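PDB 3FEQ: putative amidohydrolase from Unidentified, which probably acts as a zinc-dependent prolidase of the amidohydrolase superfamily, hydrolysing dipeptides that end in proline. Local coordinates for residues I5-G11 against H24-D30. Numbering follows the deposited sequence.
Sequences ITVLQGG and HHHVVID
Strands 5-9 and 25-30 run antiparallel, their axes 4.6 Å apart at closest and 165° between N-to-C directions. Thr6 faces Ile29 as a hydrogen-bonded pair (Thr6 N to Ile29 O 2.8 Å, Ile29 N to Thr6 O 2.7 Å), and Leu8 faces Val27 likewise (Leu8 N to Val27 O 3.0 Å, Val27 N to Leu8 O 2.8 Å). Ile5 with Asp30 and Val7 with Val28 are non-hydrogen-bonded pairs. Val7 and Val28, both t, meet CG2 to CG1 at 3.9 Å; Ile5, chi1 t with chi2 near 143°, brings CD1 to 3.8 Å from Val28 CG1. On the other face Leu8 (chi1 m, chi2 near -30°) sets CB 3.6 Å from Val27 CG1 and CD2 4.2 Å from Ile29 CG1, Ile29 being m,m and Val27 lying between wells at chi1 30°. The ladder belongs to the small beta domain, built from both ends of the chain, beside the TIM barrel of amidohydrolases, remote from the zinc site; strand 48-51 flanks 5-9 and strand 33-38 flanks 25-30. Beyond Leu8 a beta bulge shifts the register by one: Gly10, at phi/psi 74/26, a positive phi that favours glycine, lets the chain turn, and Gly11 pairs with His25 through two weak hydrogen bonds, Gly11 N to His25 O 3.1 Å and His25 N to Gly11 O 2.8 Å. His26 (chi1 m, chi2 -123°) lays one ring face against Gln9 C and Gly10 N, with ND1 3.3 Å from Gln9 CB, while Gln9 (chi1 p, chi2 t) leaves sideways and carries its amide clear of segment 24-30. His25, also m, points its CA-to-CB bond to the Leu8 face, and its ND1 hydrogen-bonds Glu23 O; the His24 CA-to-CB bond points away from segment 5-11.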
ATOM      1  N   ILE C   5      24.860 -46.952  27.115  1.00 84.71           N
ATOM      2  CA  ILE C   5      25.524 -46.430  28.304  1.00 77.12           C
ATOM      3  C   ILE C   5      27.025 -46.212  28.076  1.00 72.96           C
ATOM      4  O   ILE C   5      27.660 -46.957  27.334  1.00 77.81           O
ATOM      5  CB  ILE C   5      25.263 -47.383  29.509  1.00 80.77           C
ATOM      6  CG1 ILE C   5      25.969 -46.913  30.781  1.00 76.49           C
ATOM      7  CG2 ILE C   5      25.622 -48.842  29.162  1.00 85.55           C
ATOM      8  CD1 ILE C   5      25.158 -47.165  32.037  1.00 78.03           C
ATOM      9  N   THR C   6      27.581 -45.180  28.702  1.00 69.14           N
ATOM     10  CA  THR C   6      28.985 -44.818  28.507  1.00 70.66           C
ATOM     11  C   THR C   6      29.669 -44.492  29.833  1.00 67.89           C
ATOM     12  O   THR C   6      29.035 -43.985  30.758  1.00 65.01           O
ATOM     13  CB  THR C   6      29.111 -43.618  27.540  1.00 71.44           C
ATOM     14  OG1 THR C   6      28.560 -43.979  26.273  1.00 71.64           O
ATOM     15  CG2 THR C   6      30.568 -43.200  27.339  1.00 70.69           C
ATOM     16  N   VAL C   7      30.959 -44.800  29.925  1.00 61.55           N
ATOM     17  CA  VAL C   7      31.734 -44.469  31.103  1.00 62.14           C
ATOM     18  C   VAL C   7      33.043 -43.796  30.734  1.00 61.03           C
ATOM     19  O   VAL C   7      33.872 -44.376  30.033  1.00 63.30           O
ATOM     20  CB  VAL C   7      32.039 -45.724  31.936  1.00 63.06           C
ATOM     21  CG1 VAL C   7      33.006 -45.387  33.070  1.00 67.83           C
ATOM     22  CG2 VAL C   7      30.753 -46.326  32.479  1.00 55.95           C
ATOM     23  N   LEU C   8      33.231 -42.575  31.220  1.00 56.45           N
ATOM     24  CA  LEU C   8      34.565 -42.006  31.304  1.00 66.78           C
ATOM     25  C   LEU C   8      35.205 -42.479  32.594  1.00 68.94           C
ATOM     26  O   LEU C   8      34.731 -42.135  33.675  1.00 69.15           O
ATOM     27  CB  LEU C   8      34.513 -40.481  31.315  1.00 71.94           C
ATOM     28  CG  LEU C   8      33.990 -39.693  30.113  1.00 69.81           C
ATOM     29  CD1 LEU C   8      34.240 -40.428  28.812  1.00 72.63           C
ATOM     30  CD2 LEU C   8      32.518 -39.371  30.277  1.00 74.11           C
ATOM     31  N   GLN C   9      36.289 -43.242  32.479  1.00 67.81           N
ATOM     32  CA  GLN C   9      36.859 -43.930  33.631  1.00 68.54           C
ATOM     33  C   GLN C   9      38.206 -43.384  34.098  1.00 66.81           C
ATOM     34  O   GLN C   9      39.114 -43.158  33.294  1.00 61.77           O
ATOM     35  CB  GLN C   9      36.941 -45.431  33.378  1.00 69.54           C
ATOM     36  CG  GLN C   9      37.479 -45.807  32.019  1.00 83.89           C
ATOM     37  CD  GLN C   9      37.314 -47.284  31.731  1.00 93.86           C
ATOM     38  OE1 GLN C   9      36.448 -47.950  32.308  1.00 97.16           O
ATOM     39  NE2 GLN C   9      38.143 -47.808  30.831  1.00 92.03           N
ATOM     40  N   GLY C  10      38.310 -43.167  35.410  1.00 65.98           N
ATOM     41  CA  GLY C  10      39.566 -42.795  36.054  1.00 71.11           C
ATOM     42  C   GLY C  10      39.975 -41.364  35.779  1.00 74.87           C
ATOM     43  O   GLY C  10      41.165 -41.032  35.822  1.00 80.32           O
ATOM     44  N   GLY C  11      38.985 -40.519  35.496  1.00 70.02           N
ATOM     45  CA  GLY C  11      39.222 -39.111  35.207  1.00 68.96           C
ATOM     46  C   GLY C  11      39.392 -38.283  36.464  1.00 69.91           C
ATOM     47  O   GLY C  11      39.013 -38.715  37.553  1.00 70.74           O
ATOM     48  N   HIS C  24      40.771 -39.779  39.842  1.00 80.83           N
ATOM     49  CA  HIS C  24      40.302 -41.145  39.618  1.00 85.19           C
ATOM     50  C   HIS C  24      38.819 -41.392  39.856  1.00 80.20           C
ATOM     51  O   HIS C  24      38.422 -42.493  40.213  1.00 85.47           O
ATOM     52  CB  HIS C  24      41.170 -42.151  40.376  1.00 87.22           C
ATOM     53  CG  HIS C  24      42.587 -42.174  39.904  1.00 97.29           C
ATOM     54  ND1 HIS C  24      43.007 -42.969  38.858  1.00101.15           N
ATOM     55  CD2 HIS C  24      43.658 -41.432  40.269  1.00100.38           C
ATOM     56  CE1 HIS C  24      44.290 -42.751  38.632  1.00105.91           C
ATOM     57  NE2 HIS C  24      44.709 -41.821  39.473  1.00106.64           N
ATOM     58  N   HIS C  25      38.001 -40.373  39.633  1.00 74.44           N
ATOM     59  CA  HIS C  25      36.563 -40.559  39.638  1.00 73.27           C
ATOM     60  C   HIS C  25      36.056 -40.927  38.261  1.00 73.68           C
ATOM     61  O   HIS C  25      36.456 -40.342  37.258  1.00 79.16           O
ATOM     62  CB  HIS C  25      35.846 -39.308  40.122  1.00 74.49           C
ATOM     63  CG  HIS C  25      35.831 -39.158  41.606  1.00 72.03           C
ATOM     64  ND1 HIS C  25      36.984 -39.042  42.352  1.00 78.50           N
ATOM     65  CD2 HIS C  25      34.804 -39.077  42.483  1.00 66.31           C
ATOM     66  CE1 HIS C  25      36.668 -38.903  43.627  1.00 73.68           C
ATOM     67  NE2 HIS C  25      35.351 -38.921  43.733  1.00 68.20           N
ATOM     68  N   HIS C  26      35.173 -41.911  38.227  1.00 74.54           N
ATOM     69  CA  HIS C  26      34.523 -42.336  37.003  1.00 75.89           C
ATOM     70  C   HIS C  26      33.230 -41.538  36.847  1.00 71.61           C
ATOM     71  O   HIS C  26      32.616 -41.135  37.833  1.00 70.07           O
ATOM     72  CB  HIS C  26      34.206 -43.838  37.061  1.00 80.14           C
ATOM     73  CG  HIS C  26      35.404 -44.710  37.298  1.00 85.44           C
ATOM     74  ND1 HIS C  26      35.764 -45.725  36.438  1.00 90.19           N
ATOM     75  CD2 HIS C  26      36.303 -44.742  38.310  1.00 91.30           C
ATOM     76  CE1 HIS C  26      36.844 -46.332  36.899  1.00 95.39           C
ATOM     77  NE2 HIS C  26      37.196 -45.750  38.031  1.00 97.98           N
ATOM     78  N   VAL C  27      32.829 -41.292  35.607  1.00 65.73           N
ATOM     79  CA  VAL C  27      31.544 -40.659  35.349  1.00 61.03           C
ATOM     80  C   VAL C  27      30.714 -41.456  34.347  1.00 60.84           C
ATOM     81  O   VAL C  27      31.160 -41.739  33.232  1.00 60.19           O
ATOM     82  CB  VAL C  27      31.693 -39.186  34.914  1.00 59.50           C
ATOM     83  CG1 VAL C  27      32.980 -38.985  34.179  1.00 64.84           C
ATOM     84  CG2 VAL C  27      30.516 -38.743  34.065  1.00 53.30           C
ATOM     85  N   VAL C  28      29.517 -41.841  34.776  1.00 54.33           N
ATOM     86  CA  VAL C  28      28.703 -42.796  34.043  1.00 58.46           C
ATOM     87  C   VAL C  28      27.517 -42.129  33.360  1.00 62.77           C
ATOM     88  O   VAL C  28      26.626 -41.576  34.013  1.00 58.24           O
ATOM     89  CB  VAL C  28      28.177 -43.899  34.961  1.00 59.39           C
ATOM     90  CG1 VAL C  28      27.502 -44.982  34.144  1.00 52.90           C
ATOM     91  CG2 VAL C  28      29.302 -44.483  35.774  1.00 59.56           C
ATOM     92  N   ILE C  29      27.503 -42.219  32.037  1.00 65.12           N
ATOM     93  CA  ILE C  29      26.486 -41.573  31.218  1.00 67.58           C
ATOM     94  C   ILE C  29      25.467 -42.615  30.805  1.00 72.05           C
ATOM     95  O   ILE C  29      25.837 -43.649  30.248  1.00 78.56           O
ATOM     96  CB  ILE C  29      27.092 -41.013  29.903  1.00 66.17           C
ATOM     97  CG1 ILE C  29      28.378 -40.215  30.151  1.00 65.97           C
ATOM     98  CG2 ILE C  29      26.082 -40.203  29.159  1.00 56.27           C
ATOM     99  CD1 ILE C  29      28.208 -39.006  31.022  1.00 68.54           C
ATOM    100  N   ASP C  30      24.188 -42.337  31.044  1.00 76.05           N
ATOM    101  CA  ASP C  30      23.106 -43.125  30.439  1.00 83.37           C
ATOM    102  C   ASP C  30      22.162 -42.257  29.614  1.00 79.72           C
ATOM    103  O   ASP C  30      21.537 -41.329  30.130  1.00 82.16           O
ATOM    104  CB  ASP C  30      22.313 -43.914  31.494  1.00 91.11           C
ATOM    105  CG  ASP C  30      21.343 -44.925  30.877  1.00101.23           C
ATOM    106  OD1 ASP C  30      20.123 -44.801  31.125  1.00 99.68           O
ATOM    107  OD2 ASP C  30      21.799 -45.846  30.153  1.00114.03           O
TER